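Local structure of uncharacterized protein (Cricetid herpesvirus 2, 4ZKQ) at residues A210-K215 with T235-T240; P59-D64 with E188-K193; E279-G284 with Y395-L400. The protein binds chemokines and, as a viral decoy receptor, probably keeps them from their cellular receptors. All blocks are in the same frame, centred on the assembly; numbering follows the deposited sequence.

Contacts 1 and 2 are adjoining, partly buried parts of one region, their centres 10 Å apart. Strand 206-223 pairs with 233-244 in contact 1 and with 190-195, whose start forms half of contact 2; T212 N lies 2.8 Å from E191 O, a probable hydrogen bond, and L190 packs on T211 and L213. Their chemistry differs all the same: contact 1 is a regular backbone ladder, whereas contact 2 has no backbone-to-backbone bond and works through side chains, one of them bonded to a backbone carbonyl. Contact 3 lies at the surface, its centre 32 Å from that of contact 1 and 41 Å from that of contact 2, and joins two irregular segments through a few polar bonds.

Contact 1 of 3, residues A210-K215 with T235-T240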
ATOM      1  N   ALA A 210     -16.162   1.539   9.295  1.00 23.47           N
ATOM      2  CA  ALA A 210     -15.902   0.656   8.172  1.00 20.60           C
ATOM      3  C   ALA A 210     -15.489   1.511   6.979  1.00 24.30           C
ATOM      4  O   ALA A 210     -16.192   2.452   6.616  1.00 22.69           O
ATOM      5  CB  ALA A 210     -17.125  -0.181   7.842  1.00 30.16           C
ATOM      6  N   THR A 211     -14.332   1.198   6.402  1.00 26.12           N
ATOM      7  CA  THR A 211     -13.851   1.879   5.205  1.00 24.83           C
ATOM      8  C   THR A 211     -13.767   0.860   4.086  1.00 20.55           C
ATOM      9  O   THR A 211     -13.035  -0.120   4.193  1.00 23.25           O
ATOM     10  CB  THR A 211     -12.468   2.532   5.420  1.00 25.00           C
ATOM     11  OG1 THR A 211     -12.570   3.545   6.426  1.00 22.18           O
ATOM     12  CG2 THR A 211     -11.951   3.172   4.123  1.00 17.20           C
ATOM     13  N   THR A 212     -14.538   1.072   3.025  1.00 19.50           N
ATOM     14  CA  THR A 212     -14.511   0.176   1.877  1.00 21.90           C
ATOM     15  C   THR A 212     -13.679   0.810   0.767  1.00 18.25           C
ATOM     16  O   THR A 212     -13.954   1.928   0.332  1.00 17.36           O
ATOM     17  CB  THR A 212     -15.935  -0.144   1.380  1.00 21.01           C
ATOM     18  OG1 THR A 212     -16.704  -0.661   2.472  1.00 20.83           O
ATOM     19  CG2 THR A 212     -15.910  -1.177   0.254  1.00 18.80           C
ATOM     20  N   LEU A 213     -12.643   0.092   0.348  1.00 19.35           N
ATOM     21  CA  LEU A 213     -11.775   0.513  -0.741  1.00 17.40           C
ATOM     22  C   LEU A 213     -12.118  -0.299  -1.976  1.00 17.74           C
ATOM     23  O   LEU A 213     -12.057  -1.524  -1.944  1.00 20.48           O
ATOM     24  CB  LEU A 213     -10.303   0.319  -0.364  1.00 18.48           C
ATOM     25  CG  LEU A 213      -9.829   1.028   0.908  1.00 21.35           C
ATOM     26  CD1 LEU A 213      -8.430   0.570   1.299  1.00 20.47           C
ATOM     27  CD2 LEU A 213      -9.866   2.534   0.730  1.00 17.26           C
ATOM     28  N   SER A 214     -12.479   0.379  -3.061  1.00 15.07           N
ATOM     29  CA  SER A 214     -12.847  -0.300  -4.298  1.00 17.21           C
ATOM     30  C   SER A 214     -12.046   0.267  -5.457  1.00 12.48           C
ATOM     31  O   SER A 214     -12.152   1.450  -5.759  1.00 13.42           O
ATOM     32  CB  SER A 214     -14.345  -0.150  -4.576  1.00 16.16           C
ATOM     33  OG  SER A 214     -15.112  -0.520  -3.445  1.00 22.66           O
ATOM     34  N   LYS A 215     -11.243  -0.584  -6.089  1.00 10.86           N
ATOM     35  CA  LYS A 215     -10.403  -0.186  -7.203  1.00 11.80           C
ATOM     36  C   LYS A 215     -10.810  -0.906  -8.477  1.00 12.54           C
ATOM     37  O   LYS A 215     -10.993  -2.128  -8.487  1.00 16.16           O
ATOM     38  CB  LYS A 215      -8.930  -0.471  -6.904  1.00 14.77           C
ATOM     39  CG  LYS A 215      -8.015  -0.303  -8.125  1.00 10.99           C
ATOM     40  CD  LYS A 215      -6.540  -0.479  -7.755  1.00 15.44           C
ATOM     41  CE  LYS A 215      -5.990   0.721  -6.981  1.00 16.52           C
ATOM     42  NZ  LYS A 215      -4.603   0.475  -6.463  1.00 13.57           N
ATOM     43  N   THR A 235     -11.845  -5.190  -4.023  1.00 18.78           N
ATOM     44  CA  THR A 235     -12.522  -4.611  -2.874  1.00 19.30           C
ATOM     45  C   THR A 235     -11.860  -5.033  -1.567  1.00 29.13           C
ATOM     46  O   THR A 235     -11.584  -6.211  -1.353  1.00 26.98           O
ATOM     47  CB  THR A 235     -13.996  -5.025  -2.823  1.00 24.80           C
ATOM     48  OG1 THR A 235     -14.631  -4.692  -4.061  1.00 26.39           O
ATOM     49  CG2 THR A 235     -14.706  -4.319  -1.684  1.00 29.00           C
ATOM     50  N   ARG A 236     -11.644  -4.057  -0.692  1.00 23.67           N
ATOM     51  CA  ARG A 236     -11.029  -4.282   0.613  1.00 25.20           C
ATOM     52  C   ARG A 236     -11.828  -3.489   1.637  1.00 23.37           C
ATOM     53  O   ARG A 236     -12.149  -2.322   1.410  1.00 22.72           O
ATOM     54  CB  ARG A 236      -9.551  -3.863   0.585  1.00 26.90           C
ATOM     55  CG  ARG A 236      -8.831  -3.820   1.931  1.00 33.09           C
ATOM     56  CD  ARG A 236      -7.319  -3.585   1.748  1.00 33.80           C
ATOM     57  NE  ARG A 236      -6.667  -3.262   3.020  1.00 41.06           N
ATOM     58  CZ  ARG A 236      -5.785  -2.279   3.206  1.00 41.65           C
ATOM     59  NH1 ARG A 236      -5.410  -1.497   2.203  1.00 28.72           N
ATOM     60  NH2 ARG A 236      -5.269  -2.078   4.414  1.00 37.99           N
ATOM     61  N   VAL A 237     -12.172  -4.129   2.750  1.00 23.74           N
ATOM     62  CA  VAL A 237     -12.917  -3.457   3.805  1.00 19.84           C
ATOM     63  C   VAL A 237     -12.077  -3.396   5.065  1.00 26.71           C
ATOM     64  O   VAL A 237     -11.654  -4.424   5.595  1.00 29.61           O
ATOM     65  CB  VAL A 237     -14.253  -4.162   4.113  1.00 26.81           C
ATOM     66  CG1 VAL A 237     -14.958  -3.478   5.277  1.00 32.70           C
ATOM     67  CG2 VAL A 237     -15.148  -4.161   2.888  1.00 29.97           C
ATOM     68  N   LEU A 238     -11.829  -2.178   5.529  1.00 29.47           N
ATOM     69  CA  LEU A 238     -11.130  -1.960   6.786  1.00 29.10           C
ATOM     70  C   LEU A 238     -12.149  -1.779   7.888  1.00 29.85           C
ATOM     71  O   LEU A 238     -13.114  -1.036   7.724  1.00 28.81           O
ATOM     72  CB  LEU A 238     -10.239  -0.725   6.719  1.00 25.29           C
ATOM     73  CG  LEU A 238      -9.467  -0.476   5.428  1.00 28.39           C
ATOM     74  CD1 LEU A 238      -8.687   0.816   5.548  1.00 30.46           C
ATOM     75  CD2 LEU A 238      -8.545  -1.627   5.129  1.00 34.39           C
ATOM     76  N   LEU A 239     -11.933  -2.450   9.010  1.00 27.74           N
ATOM     77  CA  LEU A 239     -12.735  -2.214  10.195  1.00 21.36           C
ATOM     78  C   LEU A 239     -11.826  -1.651  11.275  1.00 22.24           C
ATOM     79  O   LEU A 239     -10.907  -2.324  11.737  1.00 23.37           O
ATOM     80  CB  LEU A 239     -13.421  -3.498  10.656  1.00 33.63           C
ATOM     81  CG  LEU A 239     -14.474  -3.311  11.753  1.00 40.22           C
ATOM     82  CD1 LEU A 239     -15.598  -2.382  11.307  1.00 35.32           C
ATOM     83  CD2 LEU A 239     -15.030  -4.660  12.182  1.00 47.34           C
ATOM     84  N   THR A 240     -12.082  -0.402  11.651  1.00 20.55           N
ATOM     85  CA  THR A 240     -11.180   0.353  12.502  1.00 22.79           C
ATOM     86  C   THR A 240     -11.875   0.919  13.731  1.00 23.94           C
ATOM     87  O   THR A 240     -12.919   1.556  13.611  1.00 24.56           O
ATOM     88  CB  THR A 240     -10.550   1.520  11.725  1.00 21.93           C
ATOM     89  OG1 THR A 240     -10.028   1.042  10.480  1.00 22.76           O
ATOM     90  CG2 THR A 240      -9.437   2.154  12.537  1.00 24.88           C
TER
HETATM   91  O   HOH W   1     -11.907   2.149   8.730  1.00 18.82           O
HETATM   92  O   HOH W   2     -16.511  -2.958  -3.943  1.00 30.74           O
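L213, L238 and T211 bury the most surface in an antiparallel beta ladder between strands 206-223 and 233-244, whose segments run 163° apart. T211 with L238 and L213 with R236 are the hydrogen-bonded pairs, each closed by two backbone bonds; L238 N to T211 O and L213 N to R236 O both measure 2.7 Å, the latter almost straight at 174°. T212 with V237 is the non-hydrogen-bonded pair between them, and A210-L239 and S214-T235 flank them. There CA-H groups turn to carbonyls, as A210 CA does to L238 O (3.3 Å).

The alternation puts T211, L213, R236 and L238 on one face. L213 CD1 reaches diagonally to L238 CD1 at 4.3 Å and meets R236 NH1 at 3.8 Å. With CG anti to the backbone N (chi1 170°) and an extended chain, R236 runs beside L213 in the same direction, and NH1 donates to S76 O. T211 and L213 also rest on L190 of strand 190-195. On the other face T212 CG2 lies 3.9 Å from T235 CG2. At one end of the ladder a single water joins T211 OG1 and T240 OG1, 2.8 Å from each.

Contact 2 of 3, residues P59-D64 with E188-K193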
ATOM      1  N   PRO A  59     -10.586   9.656  -3.382  1.00 10.94           N
ATOM      2  CA  PRO A  59     -11.237  10.804  -2.758  1.00 14.30           C
ATOM      3  C   PRO A  59     -10.824  10.989  -1.302  1.00 12.50           C
ATOM      4  O   PRO A  59     -10.816  10.016  -0.551  1.00 14.03           O
ATOM      5  CB  PRO A  59     -12.722  10.437  -2.849  1.00 13.28           C
ATOM      6  CG  PRO A  59     -12.720   8.954  -2.657  1.00 12.95           C
ATOM      7  CD  PRO A  59     -11.422   8.447  -3.290  1.00 12.24           C
ATOM      8  N   LEU A  60     -10.514  12.221  -0.917  1.00 16.53           N
ATOM      9  CA  LEU A  60     -10.283  12.551   0.484  1.00 15.26           C
ATOM     10  C   LEU A  60     -11.618  12.851   1.152  1.00 20.21           C
ATOM     11  O   LEU A  60     -12.269  13.835   0.813  1.00 18.23           O
ATOM     12  CB  LEU A  60      -9.346  13.750   0.613  1.00 13.51           C
ATOM     13  CG  LEU A  60      -9.007  14.201   2.039  1.00 15.84           C
ATOM     14  CD1 LEU A  60      -8.405  13.067   2.871  1.00 15.32           C
ATOM     15  CD2 LEU A  60      -8.058  15.372   1.970  1.00 16.56           C
ATOM     16  N   LYS A  61     -12.023  11.992   2.086  1.00 14.35           N
ATOM     17  CA  LYS A  61     -13.303  12.137   2.774  1.00 14.98           C
ATOM     18  C   LYS A  61     -13.147  12.219   4.289  1.00 25.09           C
ATOM     19  O   LYS A  61     -12.302  11.538   4.872  1.00 20.36           O
ATOM     20  CB  LYS A  61     -14.218  10.969   2.448  1.00 13.69           C
ATOM     21  CG  LYS A  61     -14.631  10.887   0.992  1.00 17.64           C
ATOM     22  CD  LYS A  61     -15.562   9.722   0.760  1.00 17.58           C
ATOM     23  CE  LYS A  61     -16.119   9.759  -0.653  1.00 15.73           C
ATOM     24  NZ  LYS A  61     -17.079   8.654  -0.905  1.00 15.82           N
ATOM     25  N   PHE A  62     -13.991  13.038   4.912  1.00 21.16           N
ATOM     26  CA  PHE A  62     -14.028  13.178   6.364  1.00 21.70           C
ATOM     27  C   PHE A  62     -15.396  12.801   6.925  1.00 27.65           C
ATOM     28  O   PHE A  62     -16.422  13.046   6.293  1.00 27.34           O
ATOM     29  CB  PHE A  62     -13.699  14.612   6.770  1.00 26.25           C
ATOM     30  CG  PHE A  62     -12.268  15.004   6.540  1.00 25.68           C
ATOM     31  CD1 PHE A  62     -11.851  15.461   5.303  1.00 24.07           C
ATOM     32  CD2 PHE A  62     -11.347  14.942   7.570  1.00 24.92           C
ATOM     33  CE1 PHE A  62     -10.543  15.827   5.092  1.00 20.58           C
ATOM     34  CE2 PHE A  62     -10.034  15.312   7.368  1.00 23.64           C
ATOM     35  CZ  PHE A  62      -9.630  15.754   6.126  1.00 29.22           C
ATOM     36  N   LEU A  63     -15.391  12.193   8.110  1.00 24.82           N
ATOM     37  CA  LEU A  63     -16.604  11.952   8.885  1.00 26.26           C
ATOM     38  C   LEU A  63     -16.505  12.677  10.219  1.00 31.13           C
ATOM     39  O   LEU A  63     -15.419  12.785  10.793  1.00 21.05           O
ATOM     40  CB  LEU A  63     -16.817  10.464   9.139  1.00 31.51           C
ATOM     41  CG  LEU A  63     -17.691   9.638   8.200  1.00 38.94           C
ATOM     42  CD1 LEU A  63     -17.828   8.244   8.782  1.00 33.14           C
ATOM     43  CD2 LEU A  63     -19.060  10.260   7.983  1.00 33.53           C
ATOM     44  N   ASP A  64     -17.632  13.167  10.722  1.00 35.40           N
ATOM     45  CA  ASP A  64     -17.635  13.795  12.032  1.00 29.20           C
ATOM     46  C   ASP A  64     -17.639  12.693  13.082  1.00 25.65           C
ATOM     47  O   ASP A  64     -18.624  11.976  13.240  1.00 29.70           O
ATOM     48  CB  ASP A  64     -18.832  14.730  12.209  1.00 39.21           C
ATOM     49  CG  ASP A  64     -18.784  15.485  13.526  1.00 69.70           C
ATOM     50  OD1 ASP A  64     -17.840  16.284  13.724  1.00 57.09           O
ATOM     51  OD2 ASP A  64     -19.686  15.281  14.365  1.00 78.04           O
ATOM     52  N   GLU A 188     -16.627   6.839  -5.420  1.00 12.60           N
ATOM     53  CA  GLU A 188     -17.029   5.515  -4.961  1.00 18.45           C
ATOM     54  C   GLU A 188     -15.828   4.624  -4.583  1.00 17.16           C
ATOM     55  O   GLU A 188     -16.004   3.503  -4.098  1.00 15.22           O
ATOM     56  CB  GLU A 188     -17.890   4.833  -6.037  1.00 20.06           C
ATOM     57  CG  GLU A 188     -19.263   5.506  -6.203  1.00 22.69           C
ATOM     58  CD  GLU A 188     -20.088   4.985  -7.375  1.00 22.73           C
ATOM     59  OE1 GLU A 188     -19.809   3.881  -7.890  1.00 18.22           O
ATOM     60  OE2 GLU A 188     -21.033   5.699  -7.784  1.00 28.35           O
ATOM     61  N   GLY A 189     -14.616   5.146  -4.758  1.00 14.62           N
ATOM     62  CA  GLY A 189     -13.402   4.382  -4.518  1.00 11.28           C
ATOM     63  C   GLY A 189     -13.091   4.165  -3.046  1.00 14.36           C
ATOM     64  O   GLY A 189     -12.537   3.133  -2.673  1.00 16.17           O
ATOM     65  N   LEU A 190     -13.428   5.153  -2.223  1.00 16.36           N
ATOM     66  CA  LEU A 190     -13.363   5.031  -0.773  1.00 13.51           C
ATOM     67  C   LEU A 190     -14.697   5.462  -0.191  1.00 17.49           C
ATOM     68  O   LEU A 190     -15.143   6.584  -0.416  1.00 17.42           O
ATOM     69  CB  LEU A 190     -12.240   5.885  -0.182  1.00 13.33           C
ATOM     70  CG  LEU A 190     -11.988   5.793   1.335  1.00 15.07           C
ATOM     71  CD1 LEU A 190     -10.529   6.106   1.634  1.00 15.71           C
ATOM     72  CD2 LEU A 190     -12.873   6.751   2.120  1.00 18.21           C
ATOM     73  N   GLU A 191     -15.325   4.559   0.549  1.00 17.12           N
ATOM     74  CA  GLU A 191     -16.546   4.868   1.287  1.00 22.31           C
ATOM     75  C   GLU A 191     -16.280   4.596   2.762  1.00 21.37           C
ATOM     76  O   GLU A 191     -15.687   3.573   3.101  1.00 20.64           O
ATOM     77  CB  GLU A 191     -17.720   4.019   0.786  1.00 21.52           C
ATOM     78  CG  GLU A 191     -18.045   4.168  -0.706  1.00 26.31           C
ATOM     79  CD  GLU A 191     -18.786   5.452  -1.051  1.00 29.23           C
ATOM     80  OE1 GLU A 191     -18.861   6.367  -0.204  1.00 28.55           O
ATOM     81  OE2 GLU A 191     -19.304   5.543  -2.187  1.00 29.34           O
ATOM     82  N   MET A 192     -16.687   5.515   3.632  1.00 19.34           N
ATOM     83  CA  MET A 192     -16.538   5.315   5.071  1.00 23.99           C
ATOM     84  C   MET A 192     -17.869   5.527   5.781  1.00 30.31           C
ATOM     85  O   MET A 192     -18.632   6.429   5.436  1.00 24.68           O
ATOM     86  CB  MET A 192     -15.472   6.255   5.642  1.00 25.55           C
ATOM     87  CG  MET A 192     -15.793   7.720   5.493  1.00 28.00           C
ATOM     88  SD  MET A 192     -14.381   8.814   5.808  1.00 29.23           S
ATOM     89  CE  MET A 192     -13.792   8.185   7.380  1.00 19.93           C
ATOM     90  N   LYS A 193     -18.151   4.675   6.761  1.00 28.48           N
ATOM     91  CA  LYS A 193     -19.354   4.823   7.571  1.00 36.78           C
ATOM     92  C   LYS A 193     -19.124   4.327   8.992  1.00 23.84           C
ATOM     93  O   LYS A 193     -18.445   3.325   9.214  1.00 24.67           O
ATOM     94  CB  LYS A 193     -20.527   4.071   6.937  1.00 33.17           C
ATOM     95  CG  LYS A 193     -20.306   2.572   6.762  1.00 39.98           C
ATOM     96  CD  LYS A 193     -21.602   1.863   6.374  1.00 44.09           C
ATOM     97  CE  LYS A 193     -21.347   0.423   5.941  1.00 54.42           C
ATOM     98  NZ  LYS A 193     -22.231  -0.545   6.652  1.00 56.62           N
TER
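K61 NZ is gripped by three oxygens of the chain from E187 to E191: it donates to L190 O at 2.9 Å, forms a salt bridge with E191 OE1 at 3.0 Å, and is hydrogen-bonded to E187 O just before the segment. The bond to L190 O lies in the carbonyl plane with a C=O...donor angle of 159°. Beyond CG the lysine chain is extended, and its CD and CE also come up against L190 O. E191 starts out pointing away from 59-64, but a bend at chi2 folds its carboxylate back to the ammonium; the two side chains cross obliquely. Two carbonyls and a carboxylate around NZ would favour the charged form of the lysine.

The rest is mainly apolar packing. L63 and M192 reach toward each other tip to tip, L63 CG to M192 CG 3.8 Å; M192 CG, set between the backbone N and the carbonyl carbon (chi1 62°), is the atom that meets L63. The M192 SD atom lies 3.6 Å from K61 O. At the other end the P59 ring and the L190 side chain cross at a slant, P59 CG 4.0 Å from L190 CB.

The touching parts run 13° apart, yet the nearest CA atoms, those of P59 and L190, are 6.5 Å apart and no backbone bond links the segments, so this is side-chain packing and not strand pairing. Segment 59-64 leads from strand 54-59 into strand 63-65, with L60 and F62 turned to strands 68-74 and 161-169, while M192 also touches T211 on strand 206-223.

Contact 3 of 3, residues E279-G284 with Y395-L400; sequences EEVTPG and YLDRVL
T282 and Y395 exchange two hydrogen bonds that carry this contact between irregular segments, one before strand 285-286 and one at the end of strand 388-395. Y395 N donates to T282 OG1 at 2.8 Å and 173°; T282 chi1 (-49°) sets that hydroxyl beside its own backbone N. In return T282 N donates to Y395 O at 3.0 Å, in the carbonyl plane and on a lone pair. A water donates to this same Y395 O, 2.9 Å away, and V281 CA adds a CA-H...O contact to Y395 O at 3.5 Å.

Round the tyrosine, E279 O lies at the ring edge, near its plane, 3.4 Å from Y395 CD2, while E280 O is 3.3 Å from Y395 CB. The phenol OH is hydrogen-bonded to E393.

Side-chain packing also joins V281 and D397, which cross at about a right angle with V281 CG1 3.4 Å from D397 OD2. The other carboxylate oxygen, D397 OD1, is hydrogen-bonded to the hydroxyl of Y286.

Two backbone N-H groups, one hydroxyl and the Y395 carbonyl supply the sound bonds, so the pairing rests on directional polar bonds more than on apolar burial, in keeping with its place at the surface.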
ATOM      1  N   GLU A 279      -1.637 -27.352  -5.366  1.00 27.20           N
ATOM      2  CA  GLU A 279      -0.724 -28.377  -4.890  1.00 22.75           C
ATOM      3  C   GLU A 279       0.030 -27.833  -3.682  1.00 28.91           C
ATOM      4  O   GLU A 279       0.310 -26.637  -3.607  1.00 20.64           O
ATOM      5  CB  GLU A 279       0.242 -28.804  -5.995  1.00 25.62           C
ATOM      6  CG  GLU A 279      -0.439 -29.356  -7.229  1.00 27.86           C
ATOM      7  CD  GLU A 279       0.549 -29.950  -8.212  1.00 51.16           C
ATOM      8  OE1 GLU A 279       1.211 -30.954  -7.862  1.00 42.45           O
ATOM      9  OE2 GLU A 279       0.670 -29.404  -9.328  1.00 47.35           O
ATOM     10  N   GLU A 280       0.348 -28.706  -2.727  1.00 22.11           N
ATOM     11  CA  GLU A 280       1.015 -28.284  -1.502  1.00 20.12           C
ATOM     12  C   GLU A 280       2.431 -27.808  -1.786  1.00 23.95           C
ATOM     13  O   GLU A 280       3.015 -27.061  -1.003  1.00 26.65           O
ATOM     14  CB  GLU A 280       1.035 -29.429  -0.485  1.00 26.51           C
ATOM     15  CG  GLU A 280      -0.337 -29.779   0.066  1.00 24.74           C
ATOM     16  CD  GLU A 280      -0.914 -28.695   0.955  1.00 22.84           C
ATOM     17  OE1 GLU A 280      -0.132 -27.993   1.635  1.00 22.68           O
ATOM     18  OE2 GLU A 280      -2.154 -28.544   0.972  1.00 24.38           O
ATOM     19  N   VAL A 281       2.977 -28.257  -2.909  1.00 25.79           N
ATOM     20  CA  VAL A 281       4.257 -27.772  -3.390  1.00 26.06           C
ATOM     21  C   VAL A 281       4.055 -27.371  -4.829  1.00 27.15           C
ATOM     22  O   VAL A 281       3.585 -28.161  -5.645  1.00 29.91           O
ATOM     23  CB  VAL A 281       5.358 -28.822  -3.271  1.00 33.36           C
ATOM     24  CG1 VAL A 281       6.677 -28.276  -3.803  1.00 42.28           C
ATOM     25  CG2 VAL A 281       5.501 -29.230  -1.834  1.00 33.77           C
ATOM     26  N   THR A 282       4.382 -26.126  -5.140  1.00 23.39           N
ATOM     27  CA  THR A 282       4.079 -25.602  -6.455  1.00 18.05           C
ATOM     28  C   THR A 282       5.077 -26.187  -7.452  1.00 23.19           C
ATOM     29  O   THR A 282       6.274 -26.217  -7.174  1.00 25.13           O
ATOM     30  CB  THR A 282       4.126 -24.071  -6.466  1.00 22.44           C
ATOM     31  OG1 THR A 282       3.352 -23.565  -5.368  1.00 21.99           O
ATOM     32  CG2 THR A 282       3.570 -23.532  -7.770  1.00 23.85           C
ATOM     33  N   PRO A 283       4.589 -26.670  -8.610  1.00 21.84           N
ATOM     34  CA  PRO A 283       5.496 -27.223  -9.623  1.00 31.33           C
ATOM     35  C   PRO A 283       6.531 -26.222 -10.123  1.00 35.58           C
ATOM     36  O   PRO A 283       6.195 -25.083 -10.443  1.00 31.24           O
ATOM     37  CB  PRO A 283       4.553 -27.621 -10.760  1.00 30.83           C
ATOM     38  CG  PRO A 283       3.242 -27.825 -10.118  1.00 34.08           C
ATOM     39  CD  PRO A 283       3.177 -26.824  -9.003  1.00 28.77           C
ATOM     40  N   GLY A 284       7.780 -26.661 -10.195  1.00 29.89           N
ATOM     41  CA  GLY A 284       8.856 -25.830 -10.699  1.00 36.37           C
ATOM     42  C   GLY A 284      10.034 -26.702 -11.071  1.00 41.15           C
ATOM     43  O   GLY A 284      10.006 -27.910 -10.845  1.00 39.18           O
ATOM     44  N   TYR A 395       4.538 -22.240  -3.202  1.00 20.57           N
ATOM     45  CA  TYR A 395       4.768 -23.000  -1.980  1.00 22.68           C
ATOM     46  C   TYR A 395       6.005 -23.856  -2.190  1.00 26.19           C
ATOM     47  O   TYR A 395       6.035 -24.733  -3.060  1.00 22.11           O
ATOM     48  CB  TYR A 395       3.545 -23.854  -1.631  1.00 27.76           C
ATOM     49  CG  TYR A 395       2.252 -23.081  -1.728  1.00 25.69           C
ATOM     50  CD1 TYR A 395       2.105 -21.863  -1.081  1.00 30.56           C
ATOM     51  CD2 TYR A 395       1.193 -23.546  -2.491  1.00 26.45           C
ATOM     52  CE1 TYR A 395       0.938 -21.141  -1.178  1.00 21.66           C
ATOM     53  CE2 TYR A 395       0.017 -22.828  -2.595  1.00 29.15           C
ATOM     54  CZ  TYR A 395      -0.103 -21.624  -1.935  1.00 26.26           C
ATOM     55  OH  TYR A 395      -1.268 -20.898  -2.030  1.00 27.22           O
ATOM     56  N   LEU A 396       7.036 -23.562  -1.407  1.00 26.63           N
ATOM     57  CA  LEU A 396       8.334 -24.206  -1.543  1.00 36.61           C
ATOM     58  C   LEU A 396       8.484 -25.369  -0.572  1.00 45.20           C
ATOM     59  O   LEU A 396       7.855 -25.387   0.485  1.00 52.78           O
ATOM     60  CB  LEU A 396       9.458 -23.196  -1.292  1.00 37.90           C
ATOM     61  CG  LEU A 396       9.837 -22.213  -2.399  1.00 40.45           C
ATOM     62  CD1 LEU A 396       8.682 -21.305  -2.762  1.00 29.29           C
ATOM     63  CD2 LEU A 396      11.043 -21.391  -1.961  1.00 42.13           C
ATOM     64  N   ASP A 397       9.321 -26.335  -0.938  1.00 49.72           N
ATOM     65  CA  ASP A 397       9.767 -27.366  -0.004  1.00 61.32           C
ATOM     66  C   ASP A 397      11.280 -27.256   0.177  1.00 56.70           C
ATOM     67  O   ASP A 397      11.930 -28.173   0.675  1.00 74.69           O
ATOM     68  CB  ASP A 397       9.368 -28.765  -0.486  1.00 61.15           C
ATOM     69  CG  ASP A 397       9.760 -29.026  -1.930  1.00 72.09           C
ATOM     70  OD1 ASP A 397      10.550 -28.240  -2.495  1.00 73.86           O
ATOM     71  OD2 ASP A 397       9.276 -30.027  -2.499  1.00 65.21           O
ATOM     72  N   ARG A 398      11.826 -26.118  -0.245  1.00 57.15           N
ATOM     73  CA  ARG A 398      13.208 -25.750   0.030  1.00 55.60           C
ATOM     74  C   ARG A 398      13.196 -24.568   0.983  1.00 57.67           C
ATOM     75  O   ARG A 398      12.210 -23.831   1.048  1.00 62.59           O
ATOM     76  CB  ARG A 398      13.950 -25.381  -1.254  1.00 61.28           C
ATOM     77  CG  ARG A 398      13.965 -26.464  -2.313  1.00 65.38           C
ATOM     78  CD  ARG A 398      14.882 -27.608  -1.929  1.00 81.13           C
ATOM     79  NE  ARG A 398      15.100 -28.525  -3.046  1.00 89.10           N
ATOM     80  CZ  ARG A 398      14.318 -29.559  -3.343  1.00 92.76           C
ATOM     81  NH1 ARG A 398      13.249 -29.835  -2.603  1.00 72.73           N
ATOM     82  NH2 ARG A 398      14.608 -30.329  -4.383  1.00 88.57           N
ATOM     83  N   VAL A 399      14.282 -24.380   1.723  1.00 61.55           N
ATOM     84  CA  VAL A 399      14.387 -23.221   2.593  1.00 65.27           C
ATOM     85  C   VAL A 399      14.915 -22.060   1.755  1.00 58.37           C
ATOM     86  O   VAL A 399      15.911 -22.188   1.042  1.00 53.36           O
ATOM     87  CB  VAL A 399      15.292 -23.494   3.828  1.00 61.69           C
ATOM     88  CG1 VAL A 399      16.766 -23.597   3.440  1.00 72.63           C
ATOM     89  CG2 VAL A 399      15.084 -22.421   4.886  1.00 53.82           C
ATOM     90  N   LEU A 400      14.207 -20.939   1.813  1.00 65.63           N
ATOM     91  CA  LEU A 400      14.575 -19.756   1.050  1.00 58.36           C
ATOM     92  C   LEU A 400      15.893 -19.196   1.565  1.00 61.26           C
ATOM     93  O   LEU A 400      16.170 -19.260   2.763  1.00 70.00           O
ATOM     94  CB  LEU A 400      13.472 -18.700   1.151  1.00 55.38           C
ATOM     95  CG  LEU A 400      13.554 -17.513   0.197  1.00 50.13           C
ATOM     96  CD1 LEU A 400      13.209 -17.962  -1.198  1.00 43.22           C
ATOM     97  CD2 LEU A 400      12.620 -16.405   0.654  1.00 46.83           C
TER
HETATM   98  O   HOH W   3       7.732 -25.229  -5.340  1.00 28.04           O